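PDB 6RXD: histidine acid phosphatase from Bifidobacterium longum subsp. infantis, which probably removes phosphate groups from inositol polyphosphates such as phytate, and from 2,3-bisphosphoglycerate, as a MINPP-type histidine acid phosphatase. Local coordinates for residues Q182-P185 and D186-Y189; S200-P203 and G204-A207; N234-V237 and K238-S241; H242-L245 and S246-F249. All coordinates share one frame; numbering follows the deposited sequence.

The four contacts are local turns and helix segments that follow one another along the chain and form two pairs. Contacts 1 and 2 lie about 13 Å apart between centres and touch, K201 NZ standing 2.8 Å from Y189 O and joining the end of the turn 185-189 to the loop that leads into helix 206-220. Contacts 3 and 4, with centres about 12 Å apart, share helix 235-245, the first at its N-terminal end and the second on H242-L245 and the loop that follows. Contacts 1 and 4 are about 29 Å apart at their nearest atoms. H242 of contact 4 binds zinc, and the side chain of R239 in contact 3 is about 10 Å from a zinc ion.

Contact 1 of 4, residues Q182-P185 and D186-Y189; sequences QKNP and DTLY
N184 and T187 face each other across a single short turn, and the evidence falls into backbone bonds, side-chain packing and a water bridge. Among the backbone bonds, N184 O is the shared acceptor. T187 N reaches it at 3.2 Å from above the carbonyl plane, 55° out of it, whereas L188 N lies in that plane at 3.0 Å from N184 O. A further bond from Y189 N to P185 O is weak, with an N-H...O angle of 128°, as the chain leaves helical geometry at Y189.

These bonds define a brief helix, 185-188, with N184 at its N-cap position directly after strand 181-183, which pairs in parallel with strand 132-137 in the mixed sheet of this histidine phosphatase domain. Side-chain packing follows from the N184 torsion: with CG trans to the backbone N (chi1 -162°), the amide is carried across T187, and its CG comes 3.3 Å from T187 OG1, though neither N184 OD1 nor ND2 is hydrogen-bonded to that hydroxyl. Elsewhere in the turn, P185 CB meets Y189 CB at 3.9 Å, an apolar contact.

The water bridge ties the cap residue to the first turn. Water 1 donates to N184 OD1 at 2.8 Å and accepts from D186 N at 3.0 Å. L188 packs on L374 of helix 372-386 and on A398 of strand 391-398, and the Y189 ring meets H399 edge to face.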
ATOM      1  N   GLN A 182      -4.652 -14.474  12.464  1.00 17.13           N
ATOM      2  CA  GLN A 182      -6.104 -14.421  12.561  1.00 17.44           C
ATOM      3  C   GLN A 182      -6.679 -13.608  11.403  1.00 17.76           C
ATOM      4  O   GLN A 182      -6.278 -12.475  11.180  1.00 18.03           O
ATOM      5  CB  GLN A 182      -6.494 -13.755  13.876  1.00 17.62           C
ATOM      6  CG  GLN A 182      -7.972 -13.434  14.011  1.00 15.83           C
ATOM      7  CD  GLN A 182      -8.809 -14.659  14.283  1.00 21.64           C
ATOM      8  OE1 GLN A 182      -8.282 -15.754  14.464  1.00 22.31           O
ATOM      9  NE2 GLN A 182     -10.127 -14.483  14.305  1.00 21.12           N
ATOM     10  N   LYS A 183      -7.624 -14.181  10.668  1.00 16.14           N
ATOM     11  CA  LYS A 183      -8.267 -13.443   9.586  1.00 16.78           C
ATOM     12  C   LYS A 183      -9.262 -12.435  10.159  1.00 15.90           C
ATOM     13  O   LYS A 183     -10.123 -12.790  10.976  1.00 18.59           O
ATOM     14  CB  LYS A 183      -8.953 -14.418   8.621  1.00 19.14           C
ATOM     15  CG  LYS A 183      -7.967 -15.256   7.817  1.00 20.31           C
ATOM     16  CD  LYS A 183      -8.668 -16.117   6.763  1.00 22.04           C
ATOM     17  CE  LYS A 183      -9.483 -17.239   7.394  1.00 21.84           C
ATOM     18  NZ  LYS A 183      -9.941 -18.207   6.348  1.00 22.46           N
ATOM     19  N   ASN A 184      -9.118 -11.170   9.768  1.00 16.94           N
ATOM     20  CA  ASN A 184     -10.038 -10.125  10.218  1.00 14.82           C
ATOM     21  C   ASN A 184     -10.398  -9.181   9.077  1.00 17.07           C
ATOM     22  O   ASN A 184      -9.943  -8.036   9.037  1.00 18.09           O
ATOM     23  CB  ASN A 184      -9.430  -9.329  11.381  1.00 18.14           C
ATOM     24  CG  ASN A 184     -10.470  -8.556  12.165  1.00 23.75           C
ATOM     25  OD1 ASN A 184     -11.585  -8.323  11.686  1.00 24.45           O
ATOM     26  ND2 ASN A 184     -10.110  -8.146  13.375  1.00 25.54           N
ATOM     27  N   PRO A 185     -11.238  -9.648   8.147  1.00 17.28           N
ATOM     28  CA  PRO A 185     -11.519  -8.807   6.982  1.00 13.65           C
ATOM     29  C   PRO A 185     -12.473  -7.650   7.294  1.00 16.82           C
ATOM     30  O   PRO A 185     -12.638  -6.782   6.436  1.00 16.12           O
ATOM     31  CB  PRO A 185     -12.159  -9.796   5.996  1.00 14.18           C
ATOM     32  CG  PRO A 185     -12.749 -10.858   6.857  1.00 17.39           C
ATOM     33  CD  PRO A 185     -11.792 -11.006   8.000  1.00 19.67           C
ATOM     34  N   ASP A 186     -13.079  -7.618   8.481  1.00 17.33           N
ATOM     35  CA  ASP A 186     -13.918  -6.481   8.842  1.00 16.56           C
ATOM     36  C   ASP A 186     -13.063  -5.259   9.125  1.00 16.41           C
ATOM     37  O   ASP A 186     -13.488  -4.127   8.904  1.00 17.08           O
ATOM     38  CB  ASP A 186     -14.779  -6.784  10.070  1.00 14.60           C
ATOM     39  CG  ASP A 186     -15.844  -7.825   9.793  1.00 28.70           C
ATOM     40  OD1 ASP A 186     -16.042  -8.167   8.610  1.00 27.60           O
ATOM     41  OD2 ASP A 186     -16.487  -8.286  10.763  1.00 31.50           O
ATOM     42  N   THR A 187     -11.851  -5.484   9.607  1.00 14.42           N
ATOM     43  CA  THR A 187     -10.973  -4.347   9.886  1.00 14.62           C
ATOM     44  C   THR A 187      -9.861  -4.201   8.857  1.00 16.25           C
ATOM     45  O   THR A 187      -9.245  -3.146   8.771  1.00 14.52           O
ATOM     46  CB  THR A 187     -10.327  -4.436  11.278  1.00 16.22           C
ATOM     47  OG1 THR A 187      -9.466  -5.574  11.326  1.00 16.27           O
ATOM     48  CG2 THR A 187     -11.386  -4.543  12.380  1.00 15.89           C
ATOM     49  N   LEU A 188      -9.597  -5.253   8.088  1.00 12.26           N
ATOM     50  CA  LEU A 188      -8.489  -5.223   7.144  1.00 16.59           C
ATOM     51  C   LEU A 188      -8.903  -5.453   5.688  1.00 16.95           C
ATOM     52  O   LEU A 188      -8.053  -5.527   4.801  1.00 14.04           O
ATOM     53  CB  LEU A 188      -7.418  -6.240   7.553  1.00 14.25           C
ATOM     54  CG  LEU A 188      -6.896  -6.089   8.992  1.00 13.33           C
ATOM     55  CD1 LEU A 188      -5.982  -7.257   9.358  1.00 15.96           C
ATOM     56  CD2 LEU A 188      -6.148  -4.770   9.162  1.00 11.75           C
ATOM     57  N   TYR A 189     -10.203  -5.561   5.448  1.00 13.36           N
ATOM     58  CA  TYR A 189     -10.717  -5.655   4.083  1.00 13.73           C
ATOM     59  C   TYR A 189     -12.129  -5.078   4.061  1.00 16.89           C
ATOM     60  O   TYR A 189     -13.053  -5.673   3.505  1.00 16.40           O
ATOM     61  CB  TYR A 189     -10.718  -7.110   3.614  1.00 14.99           C
ATOM     62  CG  TYR A 189     -10.406  -7.311   2.145  1.00 12.22           C
ATOM     63  CD1 TYR A 189     -11.418  -7.609   1.230  1.00 14.16           C
ATOM     64  CD2 TYR A 189      -9.102  -7.232   1.675  1.00 14.02           C
ATOM     65  CE1 TYR A 189     -11.129  -7.814  -0.109  1.00 17.47           C
ATOM     66  CE2 TYR A 189      -8.802  -7.435   0.331  1.00 16.84           C
ATOM     67  CZ  TYR A 189      -9.821  -7.732  -0.548  1.00 18.73           C
ATOM     68  OH  TYR A 189      -9.529  -7.926  -1.876  1.00 23.90           O
TER
HETATM   69  O   HOH W   1     -13.582  -9.810  10.411  1.00 25.39           O

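Contact 2 of 4, residues S200-P203 and G204-A207; sequences SKVP and GTKA
V202 and T205 close a type II beta turn that leads straight into helix 206-220, with T205 as its N-cap. The tight part is centred on V202 O, which takes two bonds from the same residue: T205 N at 3.1 Å, tilted 22° from the carbonyl plane, and T205 OG1 in that plane, only 2.5 Å from V202 O. The hydroxyl is put there by chi1 of 61°, which sets OG1 between the backbone N and the carbonyl carbon; it also makes a weak capping bond to Y208 N in the helix. T205 CG2 meets V202 CB at 3.9 Å, the two side chains crossing at about a right angle.

On the looser, outward part, V202, P203 and G204 are exposed. G204 takes a positive phi of 95°, at the third position of the type II turn, where glycine is commonly found. The inner flank is different: K201 is buried, its chain passing A207 with CD 3.9 Å from A207 CB, before NZ turns off to N195 OD1, K192 O and Y189 O. Water 2 spans the mouth of the turn, accepting from V202 N at 2.8 Å and donating to T205 OG1 at 3.1 Å.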
ATOM      1  N   SER A 200     -18.002 -14.183   2.493  1.00 25.74           N
ATOM      2  CA  SER A 200     -18.508 -12.831   2.277  1.00 28.91           C
ATOM      3  C   SER A 200     -19.101 -12.249   3.550  1.00 24.48           C
ATOM      4  O   SER A 200     -19.597 -12.983   4.407  1.00 27.00           O
ATOM      5  CB  SER A 200     -19.551 -12.811   1.160  1.00 30.15           C
ATOM      6  OG  SER A 200     -18.960 -13.122  -0.086  0.76 25.90           O
ATOM      7  N   LYS A 201     -19.038 -10.927   3.674  1.00 22.55           N
ATOM      8  CA  LYS A 201     -19.668 -10.249   4.796  1.00 21.73           C
ATOM      9  C   LYS A 201     -21.170 -10.517   4.772  1.00 27.31           C
ATOM     10  O   LYS A 201     -21.756 -10.702   3.703  1.00 24.21           O
ATOM     11  CB  LYS A 201     -19.345  -8.754   4.767  1.00 21.10           C
ATOM     12  CG  LYS A 201     -17.848  -8.486   4.925  1.00 22.56           C
ATOM     13  CD  LYS A 201     -17.514  -7.022   4.774  1.00 22.08           C
ATOM     14  CE  LYS A 201     -16.029  -6.776   5.069  1.00 19.82           C
ATOM     15  NZ  LYS A 201     -15.111  -7.424   4.075  1.00 18.43           N
ATOM     16  N   VAL A 202     -21.777 -10.574   5.955  1.00 26.52           N
ATOM     17  CA  VAL A 202     -23.162 -11.024   6.102  1.00 25.69           C
ATOM     18  C   VAL A 202     -24.127  -9.855   5.987  1.00 23.20           C
ATOM     19  O   VAL A 202     -24.004  -8.887   6.732  1.00 25.39           O
ATOM     20  CB  VAL A 202     -23.356 -11.697   7.470  1.00 31.14           C
ATOM     21  CG1 VAL A 202     -24.830 -12.021   7.717  1.00 30.62           C
ATOM     22  CG2 VAL A 202     -22.513 -12.954   7.552  1.00 34.73           C
ATOM     23  N   PRO A 203     -25.096  -9.940   5.053  1.00 28.41           N
ATOM     24  CA  PRO A 203     -26.051  -8.834   4.898  1.00 23.99           C
ATOM     25  C   PRO A 203     -26.762  -8.531   6.206  1.00 31.44           C
ATOM     26  O   PRO A 203     -27.100  -9.460   6.945  1.00 30.71           O
ATOM     27  CB  PRO A 203     -27.040  -9.370   3.864  1.00 29.46           C
ATOM     28  CG  PRO A 203     -26.239 -10.361   3.057  1.00 28.31           C
ATOM     29  CD  PRO A 203     -25.311 -11.004   4.055  1.00 30.11           C
ATOM     30  N   GLY A 204     -26.962  -7.251   6.501  1.00 34.44           N
ATOM     31  CA  GLY A 204     -27.602  -6.855   7.743  1.00 35.21           C
ATOM     32  C   GLY A 204     -26.634  -6.511   8.860  1.00 35.17           C
ATOM     33  O   GLY A 204     -27.039  -5.986   9.897  1.00 39.91           O
ATOM     34  N   THR A 205     -25.356  -6.820   8.649  1.00 25.74           N
ATOM     35  CA  THR A 205     -24.304  -6.450   9.589  1.00 29.46           C
ATOM     36  C   THR A 205     -23.709  -5.114   9.174  1.00 25.41           C
ATOM     37  O   THR A 205     -23.814  -4.710   8.010  1.00 22.34           O
ATOM     38  CB  THR A 205     -23.170  -7.493   9.628  1.00 29.56           C
ATOM     39  OG1 THR A 205     -22.562  -7.595   8.332  1.00 25.37           O
ATOM     40  CG2 THR A 205     -23.712  -8.856  10.046  1.00 31.22           C
ATOM     41  N   LYS A 206     -23.081  -4.434  10.125  1.00 21.78           N
ATOM     42  CA  LYS A 206     -22.419  -3.171   9.841  0.88 21.51           C
ATOM     43  C   LYS A 206     -21.343  -3.339   8.774  1.00 20.23           C
ATOM     44  O   LYS A 206     -21.240  -2.526   7.857  1.00 19.41           O
ATOM     45  CB  LYS A 206     -21.817  -2.586  11.117  1.00 28.25           C
ATOM     46  CG  LYS A 206     -21.141  -1.256  10.904  0.77 29.61           C
ATOM     47  CD  LYS A 206     -21.267  -0.381  12.132  0.60 37.88           C
ATOM     48  CE  LYS A 206     -20.832   1.030  11.819  0.66 36.22           C
ATOM     49  NZ  LYS A 206     -21.423   1.497  10.532  0.70 38.87           N
ATOM     50  N   ALA A 207     -20.553  -4.401   8.885  1.00 18.34           N
ATOM     51  CA  ALA A 207     -19.456  -4.610   7.940  1.00 20.71           C
ATOM     52  C   ALA A 207     -19.972  -4.699   6.502  1.00 22.50           C
ATOM     53  O   ALA A 207     -19.383  -4.121   5.587  1.00 20.75           O
ATOM     54  CB  ALA A 207     -18.650  -5.847   8.305  1.00 24.20           C
TER
HETATM   55  O   HOH W   2     -20.373  -9.852   8.323  1.00 34.91           O

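Contact 3 of 4, residues N234-V237 and K238-S241; sequences NVDV and KRAS
D236 and R239 both place CG opposite the carbonyl carbon (chi1 -70° in each), so their side chains run side by side in the same direction along the outside of the helix. A bend at R239 chi3, 67°, then turns the guanidinium toward the carboxylate, and R239 NH2 reaches D236 OD2 at 2.9 Å. The pair is a salt bridge, but as a hydrogen bond it is weak, its N-H...O angle only 129°; OD2 lies oblique to the guanidinium. R239 was modelled in two conformers, so this geometry describes one of them. Farther back, R239 CD lies 4.1 Å from V235 CG1.

N234 is the N-cap of helix 235-245. Its OD1 accepts from V237 N at 2.9 Å, with the donor in the carbonyl plane of the side-chain amide, occupying a first-turn N-H that has no i-4 carbonyl within the helix. One turn on, V237 O is gripped by two donors of S241 arriving from opposite faces of its plane, S241 N and S241 OG, each at 2.9 Å. This folds the serine hydroxyl back onto its own helix.

On its buried flank the helix lies against two others: V237 packs on M344 and W347 of helix 339-357 and on Y302 of helix 301-317, while S241 touches Y302 and A305, and A240 touches D341, a zinc ligand in another structure of this protein.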
ATOM      1  N   ASN A 234      -6.611  14.255 -20.445  1.00 20.38           N
ATOM      2  CA  ASN A 234      -5.550  15.252 -20.312  1.00 17.91           C
ATOM      3  C   ASN A 234      -4.583  15.240 -21.492  1.00 19.20           C
ATOM      4  O   ASN A 234      -3.956  14.218 -21.778  1.00 18.45           O
ATOM      5  CB  ASN A 234      -4.777  15.040 -19.010  1.00 17.35           C
ATOM      6  CG  ASN A 234      -3.766  16.126 -18.768  1.00 20.04           C
ATOM      7  OD1 ASN A 234      -2.637  16.040 -19.237  1.00 20.77           O
ATOM      8  ND2 ASN A 234      -4.175  17.183 -18.066  1.00 21.46           N
ATOM      9  N   VAL A 235      -4.466  16.372 -22.180  1.00 19.96           N
ATOM     10  CA  VAL A 235      -3.657  16.440 -23.397  1.00 21.34           C
ATOM     11  C   VAL A 235      -2.166  16.299 -23.100  1.00 19.84           C
ATOM     12  O   VAL A 235      -1.411  15.723 -23.894  1.00 23.04           O
ATOM     13  CB  VAL A 235      -3.934  17.754 -24.169  1.00 25.95           C
ATOM     14  CG1 VAL A 235      -3.009  17.891 -25.363  1.00 32.27           C
ATOM     15  CG2 VAL A 235      -5.385  17.800 -24.615  1.00 28.96           C
ATOM     16  N   ASP A 236      -1.730  16.823 -21.959  1.00 21.25           N
ATOM     17  CA  ASP A 236      -0.320  16.739 -21.594  1.00 19.83           C
ATOM     18  C   ASP A 236       0.136  15.305 -21.279  1.00 18.69           C
ATOM     19  O   ASP A 236       1.291  14.946 -21.548  1.00 19.88           O
ATOM     20  CB  ASP A 236       0.014  17.690 -20.443  1.00 24.42           C
ATOM     21  CG  ASP A 236      -0.032  19.151 -20.865  1.00 35.08           C
ATOM     22  OD1 ASP A 236      -0.121  20.026 -19.980  1.00 34.43           O
ATOM     23  OD2 ASP A 236       0.015  19.423 -22.086  1.00 41.36           O
ATOM     24  N   VAL A 237      -0.760  14.484 -20.738  1.00 19.03           N
ATOM     25  CA  VAL A 237      -0.435  13.069 -20.546  1.00 16.42           C
ATOM     26  C   VAL A 237      -0.283  12.387 -21.908  1.00 15.74           C
ATOM     27  O   VAL A 237       0.615  11.558 -22.102  1.00 14.05           O
ATOM     28  CB  VAL A 237      -1.461  12.332 -19.654  1.00 21.93           C
ATOM     29  CG1 VAL A 237      -1.175  10.833 -19.638  1.00 16.98           C
ATOM     30  CG2 VAL A 237      -1.424  12.878 -18.227  1.00 19.91           C
ATOM     31  N   LYS A 238      -1.140  12.755 -22.858  1.00 16.32           N
ATOM     32  CA  LYS A 238      -1.034  12.199 -24.207  1.00 16.95           C
ATOM     33  C   LYS A 238       0.269  12.639 -24.867  1.00 17.38           C
ATOM     34  O   LYS A 238       0.928  11.859 -25.561  1.00 15.44           O
ATOM     35  CB  LYS A 238      -2.258  12.571 -25.045  1.00 24.35           C
ATOM     36  CG  LYS A 238      -3.518  11.857 -24.552  1.00 27.38           C
ATOM     37  CD  LYS A 238      -4.764  12.248 -25.319  1.00 35.64           C
ATOM     38  CE  LYS A 238      -5.984  11.555 -24.721  1.00 41.97           C
ATOM     39  NZ  LYS A 238      -5.728  10.099 -24.520  1.00 49.71           N
ATOM     40  N   ARG A 239       0.649  13.892 -24.645  1.00 16.07           N
ATOM     41  CA  ARG A 239       1.918  14.386 -25.173  0.59 16.24           C
ATOM     42  C   ARG A 239       3.085  13.626 -24.548  1.00 16.97           C
ATOM     43  O   ARG A 239       4.013  13.226 -25.250  1.00 16.54           O
ATOM     44  CB  ARG A 239       2.064  15.894 -24.936  0.59 21.16           C
ATOM     45  CG  ARG A 239       1.131  16.729 -25.785  0.59 20.47           C
ATOM     46  CD  ARG A 239       1.061  18.163 -25.283  0.59 20.88           C
ATOM     47  NE  ARG A 239       2.325  18.872 -25.447  0.59 27.96           N
ATOM     48  CZ  ARG A 239       2.609  20.032 -24.863  0.59 27.22           C
ATOM     49  NH1 ARG A 239       3.786  20.609 -25.064  0.59 19.71           N
ATOM     50  NH2 ARG A 239       1.718  20.609 -24.065  0.59 27.21           N
ATOM     51  N   ALA A 240       3.025  13.404 -23.238  1.00 13.01           N
ATOM     52  CA  ALA A 240       4.071  12.672 -22.524  1.00 13.97           C
ATOM     53  C   ALA A 240       4.158  11.239 -23.015  1.00 14.39           C
ATOM     54  O   ALA A 240       5.238  10.654 -23.071  1.00 14.47           O
ATOM     55  CB  ALA A 240       3.805  12.687 -21.038  1.00 14.62           C
ATOM     56  N   SER A 241       3.011  10.680 -23.379  1.00 13.61           N
ATOM     57  CA  SER A 241       2.979   9.314 -23.884  1.00 13.64           C
ATOM     58  C   SER A 241       3.761   9.214 -25.187  1.00 14.83           C
ATOM     59  O   SER A 241       4.550   8.294 -25.382  1.00 14.92           O
ATOM     60  CB  SER A 241       1.535   8.855 -24.113  1.00 11.86           C
ATOM     61  OG  SER A 241       0.822   8.768 -22.885  1.00 14.82           O
TER

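Contact 4 of 4, residues H242-L245 and S246-F249; sequences HDLL and SQIF. With ZN (zinc ion), chain C.
H242 and S246 meet one turn apart beside a zinc ion, which H242 NE2 binds at 2.2 Å; E251 supplies another protein ligand. S246 CB comes 4.4 Å from NE2, lying oblique to the ring. The other ring nitrogen, ND1, is hydrogen-bonded to E301, a residue that binds a further zinc in another structure of this protein, consistent with holding the imidazole's rotation and perhaps making it a stronger donor to the metal. D243 lies close to D341, and the two belong to another zinc site seen there but empty here.

Behind the metal ligand, the backbone of the turn is joined by S246 N, which bonds to H242 O at 3.0 Å, and, in one of two modelled serine conformers, by S246 OG, which bonds to D243 O at 2.8 Å.

From helix 235-245 the chain passes through a short loop to helix 251-258. Q247 turns its side chain back over the preceding turn: NE2 gives a hydrogen bond to L244 O at 3.1 Å, on a carbonyl lone pair and within 9° of the amide plane, while it also bonds to Y333 O. L245 O takes two donors of different approach, F249 N nearly along the C=O axis at 2.9 Å and I248 N from 52° above the carbonyl plane.

Outermost comes the aromatic packing. I248 CG2 sits 3.6 Å over the centre of one face of the F249 ring, L245 CD2 touches F249 CE2 at 4.2 Å, and the ring meets F72 and F253 at shallow interplanar angles and F81 edge to face.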
ATOM      1  N   HIS A 242       3.520  10.155 -26.091  1.00 13.49           N
ATOM      2  CA  HIS A 242       4.239  10.174 -27.344  1.00 11.20           C
ATOM      3  C   HIS A 242       5.731  10.392 -27.109  1.00 13.46           C
ATOM      4  O   HIS A 242       6.573   9.722 -27.716  1.00 16.03           O
ATOM      5  CB  HIS A 242       3.705  11.263 -28.256  1.00 16.18           C
ATOM      6  CG  HIS A 242       4.450  11.341 -29.541  1.00 16.79           C
ATOM      7  ND1 HIS A 242       4.232  10.447 -30.569  1.00 17.17           N
ATOM      8  CD2 HIS A 242       5.457  12.145 -29.950  1.00 18.62           C
ATOM      9  CE1 HIS A 242       5.046  10.720 -31.567  1.00 17.99           C
ATOM     10  NE2 HIS A 242       5.801  11.745 -31.214  1.00 18.40           N
ATOM     11  N   ASP A 243       6.055  11.339 -26.234  1.00 13.37           N
ATOM     12  CA  ASP A 243       7.439  11.662 -25.894  0.52 13.51           C
ATOM     13  C   ASP A 243       8.197  10.414 -25.440  1.00 16.63           C
ATOM     14  O   ASP A 243       9.301  10.107 -25.919  1.00 15.26           O
ATOM     15  CB  ASP A 243       7.437  12.715 -24.784  0.52 14.47           C
ATOM     16  CG  ASP A 243       8.781  13.389 -24.606  0.52 13.67           C
ATOM     17  OD1 ASP A 243       9.158  14.201 -25.472  0.52 14.08           O
ATOM     18  OD2 ASP A 243       9.444  13.126 -23.584  0.52 15.53           O
ATOM     19  N   LEU A 244       7.590   9.695 -24.509  1.00 14.32           N
ATOM     20  CA  LEU A 244       8.216   8.519 -23.934  1.00 15.42           C
ATOM     21  C   LEU A 244       8.506   7.486 -25.004  1.00 13.83           C
ATOM     22  O   LEU A 244       9.611   6.955 -25.094  1.00 13.58           O
ATOM     23  CB  LEU A 244       7.292   7.906 -22.886  1.00 14.06           C
ATOM     24  CG  LEU A 244       7.890   6.719 -22.151  1.00 17.51           C
ATOM     25  CD1 LEU A 244       8.978   7.220 -21.191  1.00 23.88           C
ATOM     26  CD2 LEU A 244       6.814   5.929 -21.421  1.00 16.19           C
ATOM     27  N   LEU A 245       7.502   7.199 -25.821  1.00 11.52           N
ATOM     28  CA  LEU A 245       7.618   6.117 -26.796  1.00 12.87           C
ATOM     29  C   LEU A 245       8.557   6.467 -27.938  1.00 14.80           C
ATOM     30  O   LEU A 245       9.113   5.575 -28.578  1.00 13.31           O
ATOM     31  CB  LEU A 245       6.242   5.736 -27.356  1.00 14.05           C
ATOM     32  CG  LEU A 245       5.254   5.174 -26.333  1.00 15.13           C
ATOM     33  CD1 LEU A 245       3.872   5.056 -26.953  1.00 16.77           C
ATOM     34  CD2 LEU A 245       5.712   3.817 -25.825  1.00 13.84           C
ATOM     35  N   SER A 246       8.758   7.756 -28.194  1.00 13.18           N
ATOM     36  CA  SER A 246       9.586   8.162 -29.331  0.53 15.16           C
ATOM     37  C   SER A 246      11.074   7.892 -29.105  1.00 14.43           C
ATOM     38  O   SER A 246      11.862   7.985 -30.036  1.00 17.78           O
ATOM     39  CB  SER A 246       9.355   9.630 -29.697  0.53 19.13           C
ATOM     40  OG  SER A 246       9.805  10.479 -28.663  0.53 21.79           O
ATOM     41  N   GLN A 247      11.446   7.539 -27.870  1.00 12.26           N
ATOM     42  CA  GLN A 247      12.811   7.115 -27.554  1.00 14.52           C
ATOM     43  C   GLN A 247      13.100   5.765 -28.162  1.00 16.94           C
ATOM     44  O   GLN A 247      14.258   5.384 -28.345  1.00 17.03           O
ATOM     45  CB  GLN A 247      12.969   6.910 -26.049  1.00 17.08           C
ATOM     46  CG  GLN A 247      12.796   8.119 -25.202  1.00 24.45           C
ATOM     47  CD  GLN A 247      12.997   7.783 -23.746  1.00 23.11           C
ATOM     48  OE1 GLN A 247      14.115   7.847 -23.233  1.00 26.16           O
ATOM     49  NE2 GLN A 247      11.921   7.391 -23.080  1.00 14.80           N
ATOM     50  N   ILE A 248      12.037   5.015 -28.421  1.00 14.24           N
ATOM     51  CA  ILE A 248      12.160   3.618 -28.805  1.00 15.54           C
ATOM     52  C   ILE A 248      11.663   3.391 -30.226  1.00 12.79           C
ATOM     53  O   ILE A 248      12.307   2.705 -31.023  1.00 15.90           O
ATOM     54  CB  ILE A 248      11.341   2.739 -27.835  1.00 15.99           C
ATOM     55  CG1 ILE A 248      11.901   2.865 -26.416  1.00 15.75           C
ATOM     56  CG2 ILE A 248      11.334   1.282 -28.286  1.00 14.17           C
ATOM     57  CD1 ILE A 248      10.832   2.686 -25.323  1.00 11.60           C
ATOM     58  N   PHE A 249      10.515   3.978 -30.553  1.00 13.24           N
ATOM     59  CA  PHE A 249       9.835   3.666 -31.803  1.00 12.79           C
ATOM     60  C   PHE A 249       9.877   4.843 -32.759  1.00 12.01           C
ATOM     61  O   PHE A 249       9.915   6.001 -32.329  1.00 15.20           O
ATOM     62  CB  PHE A 249       8.367   3.309 -31.543  1.00  9.85           C
ATOM     63  CG  PHE A 249       8.179   2.113 -30.647  1.00 11.06           C
ATOM     64  CD1 PHE A 249       8.285   0.823 -31.157  1.00 13.99           C
ATOM     65  CD2 PHE A 249       7.898   2.281 -29.294  1.00 14.70           C
ATOM     66  CE1 PHE A 249       8.117  -0.282 -30.326  1.00 14.07           C
ATOM     67  CE2 PHE A 249       7.723   1.182 -28.451  1.00 14.28           C
ATOM     68  CZ  PHE A 249       7.828  -0.100 -28.969  1.00 16.74           C
TER
HETATM   69 ZN    ZN C 601       7.645  12.670 -31.918  1.00 21.79          ZN